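Local coordinates for protein 5-oxoprolinase subunit A (Thermus thermophilus, PDB 2DFA) that probably cleaves 5-oxoproline to L-glutamate at the expense of ATP, acting as one component of a three-subunit complex, at residues 7-12 and 31-36; 61-66 and 106-111. One frame throughout, in Å; residues are numbered along the deposited sequence.

Contact 1: 7-12 and 31-36; sequences ADAGES and ANLACG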
ATOM      1  N   ALA A   7       2.906  20.133 -17.884  1.00 36.45           N
ATOM      2  CA  ALA A   7       3.796  19.745 -16.801  1.00 36.04           C
ATOM      3  C   ALA A   7       3.059  18.768 -15.895  1.00 35.69           C
ATOM      4  O   ALA A   7       1.828  18.804 -15.794  1.00 33.02           O
ATOM      5  CB  ALA A   7       4.223  20.970 -16.008  1.00 34.37           C
ATOM      6  N   ASP A   8       3.810  17.886 -15.245  1.00 36.49           N
ATOM      7  CA  ASP A   8       3.198  16.930 -14.339  1.00 39.63           C
ATOM      8  C   ASP A   8       2.849  17.689 -13.073  1.00 38.99           C
ATOM      9  O   ASP A   8       3.501  18.687 -12.743  1.00 39.26           O
ATOM     10  CB  ASP A   8       4.165  15.787 -14.009  1.00 43.37           C
ATOM     11  CG  ASP A   8       4.679  15.083 -15.246  1.00 46.40           C
ATOM     12  OD1 ASP A   8       3.903  14.915 -16.212  1.00 46.39           O
ATOM     13  OD2 ASP A   8       5.863  14.681 -15.246  1.00 52.56           O
ATOM     14  N   ALA A   9       1.827  17.219 -12.365  1.00 36.54           N
ATOM     15  CA  ALA A   9       1.394  17.863 -11.131  1.00 34.92           C
ATOM     16  C   ALA A   9       0.529  16.924 -10.296  1.00 33.15           C
ATOM     17  O   ALA A   9       0.200  15.820 -10.731  1.00 31.76           O
ATOM     18  CB  ALA A   9       0.613  19.127 -11.452  1.00 34.93           C
ATOM     19  N   GLY A  10       0.169  17.380  -9.100  1.00 33.06           N
ATOM     20  CA  GLY A  10      -0.657  16.593  -8.199  1.00 34.41           C
ATOM     21  C   GLY A  10      -0.002  15.284  -7.776  1.00 34.40           C
ATOM     22  O   GLY A  10      -0.684  14.308  -7.483  1.00 32.95           O
ATOM     23  N   GLU A  11       1.322  15.263  -7.722  1.00 34.40           N
ATOM     24  CA  GLU A  11       2.017  14.036  -7.351  1.00 36.31           C
ATOM     25  C   GLU A  11       2.252  13.859  -5.850  1.00 35.28           C
ATOM     26  O   GLU A  11       2.773  12.826  -5.415  1.00 35.33           O
ATOM     27  CB  GLU A  11       3.324  13.943  -8.145  1.00 38.44           C
ATOM     28  CG  GLU A  11       3.072  14.167  -9.633  1.00 43.26           C
ATOM     29  CD  GLU A  11       4.211  13.723 -10.525  1.00 45.29           C
ATOM     30  OE1 GLU A  11       5.229  14.444 -10.607  1.00 47.36           O
ATOM     31  OE2 GLU A  11       4.080  12.652 -11.155  1.00 46.95           O
ATOM     32  N   SER A  12       1.851  14.858  -5.064  1.00 33.93           N
ATOM     33  CA  SER A  12       1.990  14.797  -3.611  1.00 34.14           C
ATOM     34  C   SER A  12       1.165  13.617  -3.099  1.00 34.26           C
ATOM     35  O   SER A  12       0.145  13.255  -3.695  1.00 32.30           O
ATOM     36  CB  SER A  12       1.473  16.088  -2.960  1.00 34.21           C
ATOM     37  OG  SER A  12       2.223  17.220  -3.371  1.00 36.88           O
ATOM     38  N   ALA A  31      -1.970  20.231 -17.531  1.00 32.22           N
ATOM     39  CA  ALA A  31      -1.252  19.526 -16.475  1.00 29.68           C
ATOM     40  C   ALA A  31      -1.612  18.043 -16.523  1.00 29.19           C
ATOM     41  O   ALA A  31      -2.729  17.679 -16.892  1.00 28.29           O
ATOM     42  CB  ALA A  31      -1.616  20.108 -15.121  1.00 29.55           C
ATOM     43  N   ASN A  32      -0.652  17.199 -16.163  1.00 29.74           N
ATOM     44  CA  ASN A  32      -0.858  15.755 -16.144  1.00 28.94           C
ATOM     45  C   ASN A  32      -0.908  15.394 -14.664  1.00 28.90           C
ATOM     46  O   ASN A  32       0.112  15.417 -13.981  1.00 27.72           O
ATOM     47  CB  ASN A  32       0.318  15.049 -16.819  1.00 31.35           C
ATOM     48  CG  ASN A  32       0.810  15.784 -18.058  1.00 31.91           C
ATOM     49  OD1 ASN A  32       0.058  16.001 -19.010  1.00 33.00           O
ATOM     50  ND2 ASN A  32       2.078  16.176 -18.045  1.00 31.33           N
ATOM     51  N   LEU A  33      -2.098  15.085 -14.167  1.00 29.21           N
ATOM     52  CA  LEU A  33      -2.274  14.760 -12.758  1.00 29.68           C
ATOM     53  C   LEU A  33      -2.141  13.283 -12.414  1.00 28.90           C
ATOM     54  O   LEU A  33      -2.715  12.425 -13.087  1.00 27.71           O
ATOM     55  CB  LEU A  33      -3.634  15.271 -12.274  1.00 28.97           C
ATOM     56  CG  LEU A  33      -3.666  16.723 -11.778  1.00 33.11           C
ATOM     57  CD1 LEU A  33      -3.022  17.652 -12.798  1.00 33.22           C
ATOM     58  CD2 LEU A  33      -5.097  17.124 -11.506  1.00 32.36           C
ATOM     59  N   ALA A  34      -1.382  13.004 -11.355  1.00 29.94           N
ATOM     60  CA  ALA A  34      -1.180  11.639 -10.885  1.00 28.44           C
ATOM     61  C   ALA A  34      -2.532  11.091 -10.432  1.00 29.05           C
ATOM     62  O   ALA A  34      -3.416  11.850 -10.019  1.00 26.12           O
ATOM     63  CB  ALA A  34      -0.176  11.617  -9.721  1.00 31.69           C
ATOM     64  N   CYS A  35      -2.687   9.768 -10.491  1.00 28.46           N
ATOM     65  CA  CYS A  35      -3.957   9.150 -10.134  1.00 27.12           C
ATOM     66  C   CYS A  35      -3.949   8.169  -8.959  1.00 29.14           C
ATOM     67  O   CYS A  35      -4.790   7.269  -8.905  1.00 29.99           O
ATOM     68  CB  CYS A  35      -4.537   8.465 -11.378  1.00 29.64           C
ATOM     69  SG  CYS A  35      -4.604   9.550 -12.853  1.00 30.59           S
ATOM     70  N   GLY A  36      -3.007   8.335  -8.031  1.00 27.77           N
ATOM     71  CA  GLY A  36      -2.963   7.479  -6.854  1.00 29.34           C
ATOM     72  C   GLY A  36      -2.075   6.245  -6.876  1.00 28.49           C
ATOM     73  O   GLY A  36      -1.966   5.557  -5.858  1.00 29.88           O
TER
HETATM   74  O   HOH W   1      -3.231  14.552  -8.890  1.00 32.33           O
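D8 and N32 pair side by side on adjacent parallel strands, their side chains on one face of the sheet and their planes 58° apart; N32 ND2 donates to D8 OD1 over 2.9 Å, meeting its anti side from 26° out of the carboxylate plane. These strands are the two arms of a beta-alpha-beta unit, with helix 21-24 lying between them in sequence. CG of N32 stands anti to its carbonyl carbon, beside the backbone N (chi1 -40°). N32 OD1 accepts from H107 NE2, and N32 ND2 also donates to N6 OD1. An alanine here removes the amide, and would probably leave H107 NE2 without its acceptor and the D8 carboxylate freer to turn. The backbone of N32 works in both directions: its N donates to A7 O at 3.0 Å, and its O accepts from A9 N. Two residues on, A34 N reaches A9 O at 3.3 Å. On the other face, the A9 methyl packs against L33 CD1 at 4.1 Å, with F25 also touching A9. Further along, A34 CB rests against G10 O and E11 CG, while a water donates to G10 O and to A34 O, each at 2.9 Å.

Contact 2: 61-66 and 106-111; sequences AHPGFP and HHVKPH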
ATOM      1  N   ALA A  61      -5.021  12.978 -17.400  1.00 30.73           N
ATOM      2  CA  ALA A  61      -4.599  11.909 -16.493  1.00 31.08           C
ATOM      3  C   ALA A  61      -3.151  11.511 -16.744  1.00 30.21           C
ATOM      4  O   ALA A  61      -2.694  11.456 -17.885  1.00 29.97           O
ATOM      5  CB  ALA A  61      -5.513  10.691 -16.651  1.00 30.78           C
ATOM      6  N   HIS A  62      -2.438  11.226 -15.660  1.00 30.03           N
ATOM      7  CA  HIS A  62      -1.038  10.836 -15.715  1.00 26.76           C
ATOM      8  C   HIS A  62      -0.931   9.460 -15.034  1.00 28.73           C
ATOM      9  O   HIS A  62      -0.337   9.328 -13.971  1.00 28.26           O
ATOM     10  CB  HIS A  62      -0.211  11.887 -14.960  1.00 27.80           C
ATOM     11  CG  HIS A  62       1.245  11.895 -15.301  1.00 30.30           C
ATOM     12  ND1 HIS A  62       1.723  11.598 -16.558  1.00 33.16           N
ATOM     13  CD2 HIS A  62       2.327  12.253 -14.566  1.00 30.69           C
ATOM     14  CE1 HIS A  62       3.032  11.776 -16.587  1.00 33.26           C
ATOM     15  NE2 HIS A  62       3.421  12.174 -15.390  1.00 34.63           N
ATOM     16  N   PRO A  63      -1.520   8.417 -15.648  1.00 27.69           N
ATOM     17  CA  PRO A  63      -1.471   7.069 -15.066  1.00 28.43           C
ATOM     18  C   PRO A  63      -0.080   6.442 -15.032  1.00 27.56           C
ATOM     19  O   PRO A  63       0.745   6.665 -15.920  1.00 27.21           O
ATOM     20  CB  PRO A  63      -2.452   6.286 -15.935  1.00 28.61           C
ATOM     21  CG  PRO A  63      -2.283   6.938 -17.290  1.00 28.23           C
ATOM     22  CD  PRO A  63      -2.274   8.418 -16.917  1.00 27.95           C
ATOM     23  N   GLY A  64       0.179   5.659 -13.989  1.00 28.96           N
ATOM     24  CA  GLY A  64       1.472   5.015 -13.862  1.00 27.34           C
ATOM     25  C   GLY A  64       1.394   3.606 -13.300  1.00 29.17           C
ATOM     26  O   GLY A  64       0.306   3.088 -13.028  1.00 27.58           O
ATOM     27  N   PHE A  65       2.555   2.980 -13.146  1.00 29.23           N
ATOM     28  CA  PHE A  65       2.645   1.635 -12.586  1.00 29.19           C
ATOM     29  C   PHE A  65       2.262   1.669 -11.107  1.00 28.93           C
ATOM     30  O   PHE A  65       2.376   2.707 -10.443  1.00 28.30           O
ATOM     31  CB  PHE A  65       4.083   1.101 -12.678  1.00 30.89           C
ATOM     32  CG  PHE A  65       4.464   0.553 -14.027  1.00 32.68           C
ATOM     33  CD1 PHE A  65       3.619  -0.316 -14.711  1.00 32.21           C
ATOM     34  CD2 PHE A  65       5.709   0.847 -14.580  1.00 32.88           C
ATOM     35  CE1 PHE A  65       4.013  -0.887 -15.926  1.00 32.96           C
ATOM     36  CE2 PHE A  65       6.112   0.283 -15.790  1.00 32.48           C
ATOM     37  CZ  PHE A  65       5.264  -0.586 -16.465  1.00 33.70           C
ATOM     38  N   PRO A  66       1.798   0.531 -10.567  1.00 29.54           N
ATOM     39  CA  PRO A  66       1.427   0.484  -9.156  1.00 29.86           C
ATOM     40  C   PRO A  66       2.715   0.298  -8.345  1.00 30.61           C
ATOM     41  O   PRO A  66       3.032  -0.813  -7.901  1.00 29.92           O
ATOM     42  CB  PRO A  66       0.505  -0.732  -9.087  1.00 31.39           C
ATOM     43  CG  PRO A  66       1.120  -1.649 -10.105  1.00 30.74           C
ATOM     44  CD  PRO A  66       1.397  -0.709 -11.260  1.00 30.06           C
ATOM     45  N   HIS A 106      -9.188  16.420 -20.087  1.00 34.38           N
ATOM     46  CA  HIS A 106      -8.574  16.934 -21.307  1.00 34.43           C
ATOM     47  C   HIS A 106      -7.737  15.969 -22.138  1.00 34.11           C
ATOM     48  O   HIS A 106      -7.788  15.992 -23.370  1.00 34.78           O
ATOM     49  CB  HIS A 106      -7.750  18.170 -20.942  1.00 35.27           C
ATOM     50  CG  HIS A 106      -7.090  18.832 -22.109  1.00 36.70           C
ATOM     51  ND1 HIS A 106      -5.744  18.699 -22.375  1.00 35.82           N
ATOM     52  CD2 HIS A 106      -7.583  19.666 -23.056  1.00 37.60           C
ATOM     53  CE1 HIS A 106      -5.435  19.429 -23.432  1.00 37.54           C
ATOM     54  NE2 HIS A 106      -6.531  20.024 -23.865  1.00 37.12           N
ATOM     55  N   HIS A 107      -6.962  15.118 -21.475  1.00 33.07           N
ATOM     56  CA  HIS A 107      -6.115  14.178 -22.196  1.00 31.18           C
ATOM     57  C   HIS A 107      -5.608  13.085 -21.261  1.00 29.36           C
ATOM     58  O   HIS A 107      -5.973  13.035 -20.089  1.00 28.68           O
ATOM     59  CB  HIS A 107      -4.903  14.916 -22.778  1.00 30.62           C
ATOM     60  CG  HIS A 107      -4.009  15.515 -21.734  1.00 31.94           C
ATOM     61  ND1 HIS A 107      -4.300  16.699 -21.090  1.00 32.21           N
ATOM     62  CD2 HIS A 107      -2.859  15.062 -21.181  1.00 32.23           C
ATOM     63  CE1 HIS A 107      -3.369  16.947 -20.186  1.00 34.02           C
ATOM     64  NE2 HIS A 107      -2.483  15.967 -20.221  1.00 32.37           N
ATOM     65  N   VAL A 108      -4.782  12.207 -21.811  1.00 29.69           N
ATOM     66  CA  VAL A 108      -4.153  11.148 -21.036  1.00 29.59           C
ATOM     67  C   VAL A 108      -2.700  11.087 -21.478  1.00 30.40           C
ATOM     68  O   VAL A 108      -2.390  11.210 -22.667  1.00 32.14           O
ATOM     69  CB  VAL A 108      -4.805   9.765 -21.269  1.00 29.95           C
ATOM     70  CG1 VAL A 108      -4.000   8.686 -20.526  1.00 29.57           C
ATOM     71  CG2 VAL A 108      -6.245   9.770 -20.765  1.00 28.61           C
ATOM     72  N   LYS A 109      -1.811  10.922 -20.506  1.00 31.20           N
ATOM     73  CA  LYS A 109      -0.386  10.825 -20.761  1.00 31.45           C
ATOM     74  C   LYS A 109       0.228   9.927 -19.689  1.00 31.30           C
ATOM     75  O   LYS A 109       0.253  10.285 -18.511  1.00 30.64           O
ATOM     76  CB  LYS A 109       0.272  12.201 -20.683  1.00 32.85           C
ATOM     77  CG  LYS A 109       1.791  12.168 -20.791  1.00 36.80           C
ATOM     78  CD  LYS A 109       2.373  13.546 -20.481  1.00 39.24           C
ATOM     79  CE  LYS A 109       3.889  13.548 -20.502  1.00 41.88           C
ATOM     80  NZ  LYS A 109       4.415  14.860 -20.015  1.00 43.25           N
ATOM     81  N   PRO A 110       0.733   8.756 -20.087  1.00 33.62           N
ATOM     82  CA  PRO A 110       1.356   7.798 -19.158  1.00 35.44           C
ATOM     83  C   PRO A 110       2.526   8.425 -18.406  1.00 35.82           C
ATOM     84  O   PRO A 110       3.196   9.320 -18.925  1.00 35.25           O
ATOM     85  CB  PRO A 110       1.821   6.671 -20.075  1.00 35.75           C
ATOM     86  CG  PRO A 110       0.852   6.751 -21.237  1.00 38.84           C
ATOM     87  CD  PRO A 110       0.732   8.233 -21.465  1.00 34.88           C
ATOM     88  N   HIS A 111       2.783   7.936 -17.196  1.00 35.47           N
ATOM     89  CA  HIS A 111       3.872   8.452 -16.371  1.00 35.49           C
ATOM     90  C   HIS A 111       5.071   7.516 -16.247  1.00 35.55           C
ATOM     91  O   HIS A 111       4.927   6.292 -16.262  1.00 34.73           O
ATOM     92  CB  HIS A 111       3.370   8.749 -14.953  1.00 35.93           C
ATOM     93  CG  HIS A 111       4.471   8.875 -13.942  1.00 39.17           C
ATOM     94  ND1 HIS A 111       5.241  10.012 -13.819  1.00 40.46           N
ATOM     95  CD2 HIS A 111       4.974   7.983 -13.054  1.00 39.38           C
ATOM     96  CE1 HIS A 111       6.172   9.815 -12.900  1.00 40.35           C
ATOM     97  NE2 HIS A 111       6.031   8.592 -12.420  1.00 38.66           N
TER
HETATM   98  O   HOH W   2       4.792   4.565 -14.106  1.00 28.16           O
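A61 to G64 and H107 to H111 run side by side in nearly the same direction, their overall directions 21° apart, and are joined by A61 N to H107 O, K109 N to A61 O and H111 N to P63 O, the last only 2.7 Å long. Between the last two bonds the H62 side chain adds a fourth: ND1 donates to K109 O at 2.8 Å in a fairly straight bond, with the acceptor in the plane of the imidazole. This bond helps to fix the rotation of the ring, whose CG lies anti to the backbone N (chi1 -160°). H111 covers one face of that ring: its CB sits 3.4 Å from the centroid of the H62 imidazole, a CH-pi contact over the centre, and its own imidazole continues as an offset edge-to-face partner, the edge of H111 toward the face of H62 and the planes 77° apart. H62 NE2 and H111 ND1 come to 3.2 Å. The far nitrogen of H111, NE2, is hydrogen-bonded to F71 O, and H38 stacks on its ring. The extended K109 chain ends in a salt bridge with E163 and a hydrogen bond to N6, with a long, weak ion pair to D8. Apolar packing is lighter, with P63 CD meeting V108 CG1 at 4.0 Å as the two side chains cross at about a right angle. H62 and H111, each anchored by one nitrogen to a backbone carbonyl, would together with D8 be consistent with an empty metal site, although this is unconfirmed and no metal is bound here.

In the fold
Contacts 1 and 2 meet at strands 30-34 and 58-62, adjacent in the parallel sheet, with 106-111 a loop beside them; their centres lie 8 Å apart. L33 O and H62 N, 2.9 Å apart, probably form one of the hydrogen bonds of that strand pairing. The side chains mesh too: N32 OD1 lies 2.8 Å from H107 NE2, a probable hydrogen bond that ties the amide of contact 1 to the 106-111 loop. D8 OD1 also approaches H62 NE2, at 2.9 Å. D8 from contact 1 and H62 and H111 from contact 2 appear to turn donor atoms toward a common point, so the two contacts together may frame an unoccupied metal site, though this remains unconfirmed.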